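Local coordinates for protein endo-polygalacturonase (PDB 1BHE) that hydrolyses the alpha-1,4 linkages of polygalacturonic acid within plant cell walls, contributing to the maceration and soft rot of plant tissue, at residues Arg4-Pro9 against Gly184-Lys189; Lys19-Ala25 against Gly47-Leu53; Leu33-Gln38 against Leu59-Leu65; Ser81-Ala85 against Lys97-Phe102; Pro307-Val313 against Val341-Asn347. Numbering follows the deposited sequence.

Interaction 1: residues Arg4-Pro9 against Gly184-Lys189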
# COMPACT_ATOMS: atom_id res chain seq x y z
N ARG A 4 -6.55 17.30 -7.27
CA ARG A 4 -7.18 18.06 -6.20
C ARG A 4 -6.18 18.98 -5.50
O ARG A 4 -4.98 18.72 -5.52
CB ARG A 4 -7.72 17.12 -5.12
CG ARG A 4 -8.71 16.06 -5.60
CD ARG A 4 -9.01 15.09 -4.47
NE ARG A 4 -7.78 14.45 -3.99
CZ ARG A 4 -7.66 13.86 -2.81
NH1 ARG A 4 -8.68 13.80 -1.96
NH2 ARG A 4 -6.50 13.31 -2.46
N THR A 5 -6.72 19.99 -4.82
CA THR A 5 -5.87 20.80 -3.94
C THR A 5 -5.87 20.05 -2.61
O THR A 5 -6.94 19.68 -2.11
CB THR A 5 -6.36 22.23 -3.73
OG1 THR A 5 -7.77 22.25 -3.48
CG2 THR A 5 -6.07 23.04 -4.98
N VAL A 6 -4.70 19.67 -2.13
CA VAL A 6 -4.58 18.88 -0.91
C VAL A 6 -3.72 19.59 0.12
O VAL A 6 -2.54 19.83 -0.13
CB VAL A 6 -3.98 17.48 -1.19
CG1 VAL A 6 -3.88 16.68 0.11
CG2 VAL A 6 -4.81 16.70 -2.20
N SER A 7 -4.30 19.86 1.28
CA SER A 7 -3.54 20.50 2.37
C SER A 7 -3.63 19.59 3.59
O SER A 7 -4.37 18.60 3.52
CB SER A 7 -4.03 21.91 2.64
OG SER A 7 -5.39 21.93 3.02
N GLU A 8 -2.81 19.81 4.61
CA GLU A 8 -2.78 18.89 5.74
C GLU A 8 -4.16 18.66 6.34
O GLU A 8 -4.90 19.59 6.64
CB GLU A 8 -1.84 19.40 6.84
CG GLU A 8 -1.53 18.39 7.93
CD GLU A 8 -0.32 18.70 8.77
OE1 GLU A 8 0.38 19.71 8.53
OE2 GLU A 8 -0.02 17.93 9.72
N PRO A 9 -4.51 17.40 6.54
CA PRO A 9 -5.77 17.02 7.14
C PRO A 9 -5.95 17.60 8.54
O PRO A 9 -4.98 17.86 9.25
CB PRO A 9 -5.67 15.49 7.25
CG PRO A 9 -4.72 15.10 6.17
CD PRO A 9 -3.68 16.21 6.19
N GLY A 184 -9.98 10.15 -4.80
CA GLY A 184 -9.67 11.06 -3.69
C GLY A 184 -9.23 10.27 -2.46
O GLY A 184 -10.06 9.74 -1.72
N PHE A 185 -7.92 10.17 -2.27
CA PHE A 185 -7.36 9.48 -1.12
C PHE A 185 -6.10 10.25 -0.71
O PHE A 185 -5.24 10.48 -1.55
CB PHE A 185 -7.00 8.02 -1.41
CG PHE A 185 -6.20 7.34 -0.34
CD1 PHE A 185 -6.82 6.88 0.82
CD2 PHE A 185 -4.84 7.17 -0.47
CE1 PHE A 185 -6.09 6.25 1.81
CE2 PHE A 185 -4.11 6.54 0.52
CZ PHE A 185 -4.73 6.07 1.67
N THR A 186 -6.05 10.63 0.55
CA THR A 186 -4.90 11.36 1.07
C THR A 186 -4.34 10.62 2.29
O THR A 186 -5.06 10.44 3.28
CB THR A 186 -5.27 12.79 1.49
OG1 THR A 186 -5.64 13.54 0.32
CG2 THR A 186 -4.11 13.52 2.17
N ALA A 187 -3.08 10.20 2.21
CA ALA A 187 -2.38 9.60 3.34
C ALA A 187 -1.29 10.63 3.70
O ALA A 187 -0.50 11.01 2.83
CB ALA A 187 -1.78 8.25 3.02
N TRP A 188 -1.33 11.15 4.92
CA TRP A 188 -0.40 12.21 5.33
C TRP A 188 0.09 11.92 6.74
O TRP A 188 -0.70 11.59 7.61
CB TRP A 188 -1.15 13.53 5.26
CG TRP A 188 -0.37 14.79 5.45
CD1 TRP A 188 0.44 15.13 6.48
CD2 TRP A 188 -0.37 15.91 4.54
NE1 TRP A 188 0.97 16.39 6.28
CE2 TRP A 188 0.48 16.89 5.10
CE3 TRP A 188 -1.01 16.18 3.33
CZ2 TRP A 188 0.71 18.11 4.47
CZ3 TRP A 188 -0.77 17.39 2.70
CH2 TRP A 188 0.08 18.34 3.28
N LYS A 189 1.41 11.94 6.95
CA LYS A 189 1.96 11.57 8.25
C LYS A 189 1.53 10.16 8.65
O LYS A 189 1.23 9.88 9.80
CB LYS A 189 1.61 12.61 9.32
CG LYS A 189 2.59 13.78 9.30
CD LYS A 189 2.09 14.96 10.13
CE LYS A 189 3.11 16.10 10.13
NZ LYS A 189 2.53 17.34 10.75
O HOH W 1 2.83 18.41 7.35
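An extended N-terminal arm can cross the outside of a beta-helix without joining its sheet, and here it does so mainly through side chains, with the Glu8 backbone laid over an indole. Arg4 begins the contact: its guanidinium lies with one face over Gly184 CA and Phe185 N, and NH2 donates to Thr186 OG1 at 2.9 Å. The same group forms a salt bridge with Asp2 and a hydrogen bond to Asn161. Gly184, called for by its own backbone angles, also leaves room for Arg4 NH1. Val6 points toward the strand and sets CG1 4.1 Å from Trp188 CZ3, at the edge of the indole. Past Ser7, the backbone of Glu8 runs over the face of that indole, with Glu8 CA 3.7 Å from the centroid of the Trp188 six-membered ring, a CH-pi contact. The Glu8 carboxylate reaches on to Lys189, OE2 to NZ 2.8 Å, in a salt bridge, and OE2 is also hydrogen-bonded to the hydroxyl of Tyr165. Pro9 continues the cover, CD lying 3.7 Å from Trp188 CG. With no backbone hydrogen bond between the segments, the arm's hold rests on two charged ends and an aromatic platform between them.

Interaction 2: residues Lys19-Ala25 against Gly47-Leu53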
# COMPACT_ATOMS: atom_id res chain seq x y z
N LYS A 19 -13.40 3.78 26.11
CA LYS A 19 -12.22 3.53 26.93
C LYS A 19 -11.90 2.03 26.93
O LYS A 19 -12.79 1.20 27.11
CB LYS A 19 -12.42 4.07 28.36
CG LYS A 19 -12.49 5.59 28.39
CD LYS A 19 -12.33 6.18 29.78
CE LYS A 19 -12.58 7.68 29.75
NZ LYS A 19 -12.88 8.24 31.10
N ALA A 20 -10.66 1.68 26.61
CA ALA A 20 -10.28 0.28 26.46
C ALA A 20 -10.23 -0.46 27.79
O ALA A 20 -9.77 0.08 28.78
CB ALA A 20 -8.92 0.17 25.79
N ASP A 21 -10.65 -1.72 27.78
CA ASP A 21 -10.57 -2.60 28.94
C ASP A 21 -10.02 -3.94 28.47
O ASP A 21 -9.30 -3.96 27.46
CB ASP A 21 -11.91 -2.77 29.64
CG ASP A 21 -13.05 -3.17 28.73
OD1 ASP A 21 -12.86 -3.96 27.78
OD2 ASP A 21 -14.18 -2.69 29.00
N SER A 22 -10.31 -5.04 29.16
CA SER A 22 -9.78 -6.33 28.74
C SER A 22 -10.75 -7.18 27.93
O SER A 22 -10.38 -8.30 27.56
CB SER A 22 -9.32 -7.10 29.98
OG SER A 22 -8.32 -6.35 30.67
N SER A 23 -11.94 -6.67 27.62
CA SER A 23 -12.92 -7.43 26.85
C SER A 23 -12.76 -7.27 25.34
O SER A 23 -12.06 -6.37 24.88
CB SER A 23 -14.33 -6.96 27.24
OG SER A 23 -14.58 -5.67 26.67
N THR A 24 -13.43 -8.12 24.56
CA THR A 24 -13.42 -8.00 23.10
C THR A 24 -14.22 -6.75 22.73
O THR A 24 -15.34 -6.57 23.22
CB THR A 24 -14.00 -9.26 22.45
OG1 THR A 24 -13.05 -10.33 22.64
CG2 THR A 24 -14.26 -9.09 20.97
N ALA A 25 -13.66 -5.88 21.91
CA ALA A 25 -14.29 -4.62 21.57
C ALA A 25 -15.04 -4.52 20.25
O ALA A 25 -15.64 -3.46 20.01
CB ALA A 25 -13.18 -3.55 21.55
N GLY A 47 -8.43 3.07 29.00
CA GLY A 47 -9.32 2.81 30.13
C GLY A 47 -8.45 2.06 31.16
O GLY A 47 -7.31 2.48 31.40
N SER A 48 -8.86 0.84 31.49
CA SER A 48 -8.03 -0.05 32.31
C SER A 48 -6.87 -0.59 31.49
O SER A 48 -5.81 -0.98 32.00
CB SER A 48 -8.86 -1.17 32.92
OG SER A 48 -9.64 -1.84 31.95
N THR A 49 -7.04 -0.64 30.16
CA THR A 49 -5.96 -1.01 29.26
C THR A 49 -5.86 0.09 28.19
O THR A 49 -6.63 1.05 28.23
CB THR A 49 -6.12 -2.35 28.53
OG1 THR A 49 -7.15 -2.20 27.54
CG2 THR A 49 -6.46 -3.49 29.48
N SER A 50 -4.93 -0.08 27.26
CA SER A 50 -4.78 0.88 26.18
C SER A 50 -4.92 0.15 24.84
O SER A 50 -4.48 0.64 23.81
CB SER A 50 -3.41 1.56 26.26
OG SER A 50 -2.40 0.58 26.03
N VAL A 51 -5.48 -1.06 24.90
CA VAL A 51 -5.61 -1.90 23.71
C VAL A 51 -7.06 -2.29 23.45
O VAL A 51 -7.72 -2.88 24.31
CB VAL A 51 -4.77 -3.19 23.83
CG1 VAL A 51 -4.92 -4.07 22.59
CG2 VAL A 51 -3.29 -2.90 24.05
N PHE A 52 -7.57 -1.96 22.27
CA PHE A 52 -8.89 -2.38 21.83
C PHE A 52 -8.69 -3.62 20.94
O PHE A 52 -8.07 -3.51 19.88
CB PHE A 52 -9.61 -1.30 21.04
CG PHE A 52 -10.11 -0.13 21.85
CD1 PHE A 52 -9.31 0.97 22.06
CD2 PHE A 52 -11.39 -0.14 22.38
CE1 PHE A 52 -9.76 2.05 22.80
CE2 PHE A 52 -11.85 0.93 23.12
CZ PHE A 52 -11.04 2.02 23.33
N LEU A 53 -9.14 -4.77 21.42
CA LEU A 53 -8.99 -6.03 20.67
C LEU A 53 -10.27 -6.26 19.87
O LEU A 53 -11.35 -6.33 20.46
CB LEU A 53 -8.71 -7.17 21.65
CG LEU A 53 -8.01 -8.42 21.13
CD1 LEU A 53 -6.70 -8.10 20.42
CD2 LEU A 53 -7.75 -9.39 22.28
O HOH W 2 -7.66 -5.22 25.71
O HOH W 3 -8.92 -4.44 32.49
O HOH W 4 -10.37 -4.64 23.93
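Three direct hydrogen bonds tie the 19-25 loop to the chain entering strand 51-58. Asp21 O accepts from Thr49 OG1 at 2.8 Å, Leu53 O from Ala25 N at 2.8 Å, and Ala20 O from Thr49 N at 3.1 Å, the last almost linear. Between these points the backbones separate and water fills the gap. One molecule lies 2.7 Å from both Asp21 O and Val51 O, and a second accepts from Leu53 N at 2.8 Å and lies 2.6 Å from Ser23 O. Nearer the surface, a third links Ser22 OG and Ser48 OG. The loop also braces itself: Asp21 OD1 accepts from Ser23 N at 2.9 Å, an Asx turn, and from Ser23 OG at 2.7 Å.

Beneath this polar layer lies Ala20, whose CB sits over the face of Phe52, 3.7 Å from the ring centroid, while Ala25 CB meets the ring edge, 3.9 Å from Phe52 CD2. Gly47 fits close under the loop, where a beta carbon would clash with Ala20 O. Phe52 also packs against Leu73 of strand 72-75. The arrangement belongs to the N-terminal end of a right-handed parallel beta-helix, which the short helix 26-33 covers, with 19-25 joining strand 14-19 to it.

Interaction 3: residues Leu33-Gln38 against Leu59-Leu65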
# COMPACT_ATOMS: atom_id res chain seq x y z
N LEU A 33 -19.66 3.34 15.91
CA LEU A 33 -19.50 3.79 14.53
C LEU A 33 -20.86 3.94 13.85
O LEU A 33 -21.07 4.88 13.08
CB LEU A 33 -18.66 2.80 13.72
CG LEU A 33 -17.16 2.78 14.01
CD1 LEU A 33 -16.52 1.55 13.39
CD2 LEU A 33 -16.50 4.06 13.48
N ASN A 34 -21.80 3.05 14.14
CA ASN A 34 -23.13 3.10 13.56
C ASN A 34 -24.04 4.20 14.07
O ASN A 34 -25.16 4.31 13.55
CB ASN A 34 -23.85 1.75 13.73
CG ASN A 34 -23.19 0.63 12.95
OD1 ASN A 34 -22.35 0.86 12.08
ND2 ASN A 34 -23.58 -0.61 13.26
N ASN A 35 -23.65 5.00 15.05
CA ASN A 35 -24.48 6.10 15.53
C ASN A 35 -23.65 7.36 15.70
O ASN A 35 -23.88 8.19 16.58
CB ASN A 35 -25.17 5.72 16.85
CG ASN A 35 -26.30 6.68 17.19
OD1 ASN A 35 -26.90 7.29 16.30
ND2 ASN A 35 -26.57 6.85 18.48
N CYS A 36 -22.67 7.56 14.82
CA CYS A 36 -21.78 8.70 14.86
C CYS A 36 -22.15 9.78 13.86
O CYS A 36 -22.33 9.51 12.67
CB CYS A 36 -20.35 8.20 14.60
SG CYS A 36 -19.05 9.41 14.92
N ASP A 37 -22.31 11.02 14.31
CA ASP A 37 -22.69 12.13 13.44
C ASP A 37 -21.72 12.31 12.27
O ASP A 37 -20.51 12.11 12.39
CB ASP A 37 -22.73 13.44 14.23
CG ASP A 37 -23.90 13.59 15.18
OD1 ASP A 37 -24.85 12.79 15.13
OD2 ASP A 37 -23.85 14.54 16.00
N GLN A 38 -22.27 12.70 11.13
CA GLN A 38 -21.48 12.99 9.93
C GLN A 38 -20.39 14.01 10.25
O GLN A 38 -20.63 15.01 10.94
CB GLN A 38 -22.41 13.51 8.83
CG GLN A 38 -21.76 14.17 7.63
CD GLN A 38 -22.71 14.58 6.53
OE1 GLN A 38 -23.75 13.97 6.29
NE2 GLN A 38 -22.37 15.65 5.79
N LEU A 59 -16.56 0.89 8.42
CA LEU A 59 -16.59 2.34 8.58
C LEU A 59 -17.65 2.99 7.71
O LEU A 59 -17.54 2.97 6.49
CB LEU A 59 -15.19 2.87 8.21
CG LEU A 59 -14.88 4.32 8.54
CD1 LEU A 59 -15.19 4.64 9.99
CD2 LEU A 59 -13.41 4.63 8.22
N PRO A 60 -18.69 3.56 8.31
CA PRO A 60 -19.78 4.19 7.58
C PRO A 60 -19.35 5.47 6.88
O PRO A 60 -18.36 6.11 7.23
CB PRO A 60 -20.86 4.47 8.63
CG PRO A 60 -20.46 3.63 9.80
CD PRO A 60 -18.94 3.60 9.77
N SER A 61 -20.10 5.85 5.85
CA SER A 61 -19.81 7.03 5.06
C SER A 61 -19.90 8.29 5.92
O SER A 61 -20.86 8.46 6.66
CB SER A 61 -20.82 7.19 3.92
OG SER A 61 -20.45 8.30 3.10
N GLY A 62 -18.91 9.17 5.81
CA GLY A 62 -18.88 10.42 6.56
C GLY A 62 -18.42 10.29 8.00
O GLY A 62 -18.36 11.28 8.74
N VAL A 63 -18.16 9.08 8.45
CA VAL A 63 -17.73 8.76 9.81
C VAL A 63 -16.25 8.39 9.81
O VAL A 63 -15.71 7.83 8.85
CB VAL A 63 -18.59 7.62 10.38
CG1 VAL A 63 -18.14 7.18 11.76
CG2 VAL A 63 -20.06 8.03 10.41
N SER A 64 -15.56 8.71 10.91
CA SER A 64 -14.14 8.44 11.02
C SER A 64 -13.79 7.70 12.31
O SER A 64 -14.60 7.57 13.22
CB SER A 64 -13.35 9.76 10.98
OG SER A 64 -13.50 10.44 9.74
N LEU A 65 -12.54 7.24 12.38
CA LEU A 65 -12.00 6.59 13.55
C LEU A 65 -10.82 7.45 14.03
O LEU A 65 -10.00 7.87 13.22
CB LEU A 65 -11.46 5.19 13.29
CG LEU A 65 -12.16 3.96 13.83
CD1 LEU A 65 -11.26 2.74 13.65
CD2 LEU A 65 -12.59 4.08 15.28
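Leu33, Val63 and Pro60 have the most surface buried in this contact, and between them they describe how the end of a capping helix beds onto a beta-helix coil. Leu33, in the last turn of helix 26-33, points its side chain into the coil: CD2 lies 3.8 Å from Leu59 CD1, 3.9 Å from Val63 CG1 and 4.3 Å from Leu65 CD2. Pro60 touches the same leucine, its CD 4.0 Å from Leu33 CB. Val63 faces both Leu33 and Cys36, with Val63 CG1 3.7 Å from Cys36 CB; the sulphur of Cys36 is in turn disulfide-bonded to Cys15 of strand 14-19. Pro60 and Val63 are brought together by a type II turn, closed by Val63 N to Pro60 O at 3.2 Å, in which Gly62 takes the positive phi that favours glycine. No hydrogen bond joins the two segments, so their mutual adhesion is essentially hydrophobic, with a covalent cross-link alongside it fixing the loop that follows the helix.

Interaction 4: residues Ser81-Ala85 against Lys97-Phe102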
# COMPACT_ATOMS: atom_id res chain seq x y z
N SER A 81 -12.45 -15.45 13.01
CA SER A 81 -12.97 -14.11 13.23
C SER A 81 -12.98 -13.24 11.98
O SER A 81 -13.77 -12.31 11.93
CB SER A 81 -12.19 -13.40 14.34
OG SER A 81 -12.57 -13.91 15.60
N PHE A 82 -12.12 -13.51 11.00
CA PHE A 82 -12.04 -12.74 9.77
C PHE A 82 -12.59 -13.46 8.55
O PHE A 82 -12.51 -12.94 7.43
CB PHE A 82 -10.56 -12.35 9.51
CG PHE A 82 -10.06 -11.32 10.49
CD1 PHE A 82 -9.53 -11.69 11.71
CD2 PHE A 82 -10.13 -9.97 10.18
CE1 PHE A 82 -9.09 -10.74 12.61
CE2 PHE A 82 -9.69 -9.02 11.07
CZ PHE A 82 -9.17 -9.40 12.30
N GLU A 83 -13.11 -14.68 8.71
CA GLU A 83 -13.58 -15.43 7.54
C GLU A 83 -14.84 -14.82 6.93
O GLU A 83 -15.65 -14.21 7.64
CB GLU A 83 -13.85 -16.90 7.89
CG GLU A 83 -15.16 -17.15 8.61
CD GLU A 83 -15.38 -18.59 9.00
OE1 GLU A 83 -14.41 -19.38 8.97
OE2 GLU A 83 -16.52 -18.95 9.36
N ASN A 84 -15.01 -15.02 5.63
CA ASN A 84 -16.23 -14.55 4.96
C ASN A 84 -17.00 -15.78 4.47
O ASN A 84 -18.05 -15.68 3.84
CB ASN A 84 -15.98 -13.55 3.85
CG ASN A 84 -14.90 -13.91 2.86
OD1 ASN A 84 -14.74 -15.07 2.45
ND2 ASN A 84 -14.12 -12.92 2.44
N ALA A 85 -16.49 -16.96 4.82
CA ALA A 85 -17.13 -18.23 4.51
C ALA A 85 -16.52 -19.32 5.39
O ALA A 85 -15.42 -19.15 5.91
CB ALA A 85 -17.02 -18.56 3.03
N LYS A 97 -9.11 -14.67 -1.36
CA LYS A 97 -10.08 -13.67 -0.91
C LYS A 97 -10.92 -14.18 0.25
O LYS A 97 -12.00 -13.66 0.56
CB LYS A 97 -10.95 -13.31 -2.12
CG LYS A 97 -11.82 -12.08 -1.99
CD LYS A 97 -12.58 -11.80 -3.27
CE LYS A 97 -13.58 -10.67 -3.09
NZ LYS A 97 -14.48 -10.90 -1.92
N GLY A 98 -10.42 -15.18 0.97
CA GLY A 98 -11.09 -15.79 2.09
C GLY A 98 -11.22 -14.98 3.36
O GLY A 98 -12.01 -15.39 4.23
N CYS A 99 -10.51 -13.86 3.53
CA CYS A 99 -10.63 -13.08 4.75
C CYS A 99 -11.09 -11.64 4.55
O CYS A 99 -10.62 -10.95 3.64
CB CYS A 99 -9.28 -12.98 5.48
SG CYS A 99 -8.37 -14.49 5.78
N ASP A 100 -11.95 -11.18 5.45
CA ASP A 100 -12.38 -9.78 5.41
C ASP A 100 -11.19 -8.95 5.92
O ASP A 100 -10.34 -9.50 6.62
CB ASP A 100 -13.59 -9.51 6.29
CG ASP A 100 -14.88 -10.12 5.75
OD1 ASP A 100 -15.03 -10.22 4.52
OD2 ASP A 100 -15.73 -10.51 6.57
N ALA A 101 -11.16 -7.65 5.62
CA ALA A 101 -10.08 -6.81 6.13
C ALA A 101 -10.39 -6.43 7.57
O ALA A 101 -11.52 -6.66 8.03
CB ALA A 101 -9.91 -5.56 5.28
N PHE A 102 -9.43 -5.84 8.26
CA PHE A 102 -9.68 -5.39 9.64
C PHE A 102 -10.65 -4.22 9.64
O PHE A 102 -11.64 -4.21 10.38
CB PHE A 102 -8.37 -5.03 10.33
CG PHE A 102 -8.44 -4.76 11.80
CD1 PHE A 102 -9.48 -5.23 12.58
CD2 PHE A 102 -7.42 -4.03 12.40
CE1 PHE A 102 -9.52 -4.96 13.94
CE2 PHE A 102 -7.45 -3.77 13.76
CZ PHE A 102 -8.51 -4.24 14.52
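A single beta bridge, Glu83 with Cys99, closes a disulfide-bonded loop that projects from a turn of the parallel beta-helix. Its two backbone bonds are unequal. Phe82 O accepts from Asp100 N at 2.7 Å and is also approached by Cys99 CA at 3.3 Å, whereas Asn84 N gives only a weak bond to Gly98 O at 3.3 Å. Both atoms of that weak pair have a further partner in the hydroxyl of Ser88. The Asn84 side chain adds a stronger link, its N-H pointing almost straight at Lys97 O. The carboxylate of Glu83 turns to the backbone of Ser87, and Cys99 is joined to Cys89 by the disulfide, so several bonds converge at the base of the loop.

Phe82 carries the apolar side of the contact. Its ring edge meets the chain at Ala101 and Phe102, with CE2 4.1 Å from Phe102 CD1, and the two aromatic residues both pack on Ala75 of strand 72-75, joining the loop to the coil below. Asp100 O, buried near the Phe82 ring edge, has no polar partner in the model. The side-chain link is the hydrogen bond from Asn84 ND2 to Lys97 O, at 2.9 Å.

Interaction 5: residues Pro307-Val313 against Val341-Asn347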
# COMPACT_ATOMS: atom_id res chain seq x y z
N PRO A 307 18.27 0.50 -7.75
CA PRO A 307 17.73 1.84 -7.65
C PRO A 307 16.67 2.18 -8.67
O PRO A 307 15.70 2.89 -8.36
CB PRO A 307 18.94 2.76 -7.73
CG PRO A 307 20.04 1.93 -8.30
CD PRO A 307 19.75 0.52 -7.89
N ILE A 308 16.82 1.75 -9.92
CA ILE A 308 15.85 1.99 -10.97
C ILE A 308 15.54 0.66 -11.65
O ILE A 308 16.44 -0.05 -12.09
CB ILE A 308 16.28 3.01 -12.04
CG1 ILE A 308 16.52 4.39 -11.45
CG2 ILE A 308 15.23 3.09 -13.15
CD1 ILE A 308 17.07 5.43 -12.40
N VAL A 309 14.26 0.30 -11.69
CA VAL A 309 13.82 -0.92 -12.34
C VAL A 309 12.63 -0.65 -13.26
O VAL A 309 11.56 -0.23 -12.81
CB VAL A 309 13.39 -2.05 -11.38
CG1 VAL A 309 12.91 -3.28 -12.16
CG2 VAL A 309 14.49 -2.49 -10.42
N ILE A 310 12.82 -0.91 -14.54
CA ILE A 310 11.76 -0.83 -15.54
C ILE A 310 11.76 -2.21 -16.21
O ILE A 310 12.61 -2.49 -17.06
CB ILE A 310 11.88 0.30 -16.56
CG1 ILE A 310 11.75 1.67 -15.88
CG2 ILE A 310 10.81 0.14 -17.64
CD1 ILE A 310 11.81 2.86 -16.80
N ASP A 311 10.87 -3.08 -15.77
CA ASP A 311 10.82 -4.44 -16.29
C ASP A 311 9.46 -4.85 -16.82
O ASP A 311 8.50 -4.99 -16.07
CB ASP A 311 11.23 -5.42 -15.17
CG ASP A 311 11.75 -6.73 -15.73
OD1 ASP A 311 11.40 -7.07 -16.88
OD2 ASP A 311 12.52 -7.41 -15.02
N THR A 312 9.42 -5.13 -18.13
CA THR A 312 8.19 -5.55 -18.78
C THR A 312 7.99 -7.06 -18.72
O THR A 312 6.92 -7.55 -19.09
CB THR A 312 8.15 -5.12 -20.26
OG1 THR A 312 9.18 -5.83 -20.95
CG2 THR A 312 8.36 -3.63 -20.40
N VAL A 313 8.98 -7.82 -18.27
CA VAL A 313 8.84 -9.26 -18.12
C VAL A 313 9.32 -9.68 -16.73
O VAL A 313 10.12 -10.59 -16.56
CB VAL A 313 9.61 -10.06 -19.19
CG1 VAL A 313 8.89 -10.06 -20.53
CG2 VAL A 313 11.02 -9.51 -19.37
N VAL A 341 20.96 -1.04 -12.17
CA VAL A 341 19.81 -0.45 -12.84
C VAL A 341 19.35 -1.42 -13.93
O VAL A 341 20.13 -1.78 -14.82
CB VAL A 341 20.10 0.93 -13.46
CG1 VAL A 341 19.00 1.35 -14.42
CG2 VAL A 341 20.25 1.97 -12.36
N VAL A 342 18.10 -1.84 -13.85
CA VAL A 342 17.53 -2.77 -14.82
C VAL A 342 16.49 -2.09 -15.70
O VAL A 342 15.46 -1.59 -15.24
CB VAL A 342 16.90 -3.99 -14.14
CG1 VAL A 342 16.30 -4.95 -15.16
CG2 VAL A 342 17.92 -4.73 -13.27
N LEU A 343 16.76 -2.08 -17.00
CA LEU A 343 15.84 -1.50 -17.99
C LEU A 343 15.55 -2.56 -19.05
O LEU A 343 16.36 -2.78 -19.96
CB LEU A 343 16.39 -0.23 -18.62
CG LEU A 343 16.87 0.90 -17.71
CD1 LEU A 343 17.59 1.96 -18.52
CD2 LEU A 343 15.70 1.50 -16.93
N ASN A 344 14.41 -3.22 -18.92
CA ASN A 344 14.02 -4.28 -19.84
C ASN A 344 12.68 -4.00 -20.52
O ASN A 344 11.63 -4.00 -19.87
CB ASN A 344 13.96 -5.61 -19.09
CG ASN A 344 13.71 -6.80 -19.98
OD1 ASN A 344 13.49 -6.69 -21.19
ND2 ASN A 344 13.75 -7.99 -19.38
N GLY A 345 12.71 -3.81 -21.83
CA GLY A 345 11.53 -3.52 -22.61
C GLY A 345 11.08 -4.64 -23.53
O GLY A 345 10.43 -4.38 -24.54
N GLU A 346 11.39 -5.88 -23.18
CA GLU A 346 10.95 -7.04 -23.97
C GLU A 346 9.44 -7.02 -24.11
O GLU A 346 8.73 -6.58 -23.20
CB GLU A 346 11.43 -8.32 -23.29
CG GLU A 346 11.21 -9.62 -24.03
CD GLU A 346 11.68 -10.83 -23.25
OE1 GLU A 346 12.79 -10.79 -22.67
OE2 GLU A 346 10.95 -11.85 -23.20
N ASN A 347 8.89 -7.42 -25.25
CA ASN A 347 7.45 -7.45 -25.47
C ASN A 347 6.83 -6.10 -25.80
O ASN A 347 5.64 -6.05 -26.14
CB ASN A 347 6.71 -8.08 -24.28
CG ASN A 347 6.90 -9.58 -24.17
OD1 ASN A 347 7.04 -10.30 -25.16
ND2 ASN A 347 6.91 -10.08 -22.93
O HOH W 5 13.54 -9.21 -16.88
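In a parallel beta-helix, equivalent strands of successive coils stack in register, and aliphatic residues pile up in rows within. Here Ile308, Ile310, Val341 and Leu343 form such an apolar centre: Ile310 CB lies 4.0 Å from Leu343 CD2, Ile308 CG2 4.1 Å from the same methyl of Leu343, and Ile308 CB 4.0 Å from Val341 CG1. Around it the backbones of strands 308-311 and 341-344, whose axes approach to 4.7 Å with directions 19° from parallel, exchange regular bonds: Val342 N to Ile308 O at 3.0 Å, Ile310 N to Val342 O at 2.8 Å, Asn344 N to Ile310 O at 2.7 Å and Thr312 N to Asn344 O at 3.0 Å. Val309, Val342, Asp311 and Asn344 occupy the opposite face; the Val309 side chain is about 9 Å from that of His251, an inferred active-site residue. At the polar edge a water joins Asp311 OD2 and Asn344 ND2, both at 2.8 Å. Both segments contain an Asx turn, Asp311 OD1 accepting from Val313 N and Asn344 OD1 from Glu346 N. A very short bond of 2.4 Å runs from Thr312 OG1 to Glu346 O. The pair is flanked in its sheet by strands 277-282 and 366-370, while strands 324-335 and 352-360 pack against Ile308 and Ile310 from across the interior.

In the fold
The five contacts sample one parallel beta-helix. Interaction 5 alone joins neighbouring sheet strands in regular register; eight of its 14 touching residues are buried and none exposed, whereas half those of interaction 2 are exposed at the surface. Interactions 2 and 3, about 49 and 44 Å from it between centres, lie at the N-terminal end and hold the two flanks of helix 26-33: water and backbone carbonyls dominate before the helix, side-chain packing after it. Interactions 1 and 4 attach additions to the coils: an N-terminal arm held by charge and an indole face, and a disulfide-bonded excursion closed by a single bridge. Regular backbone pairing thus belongs to the repeat.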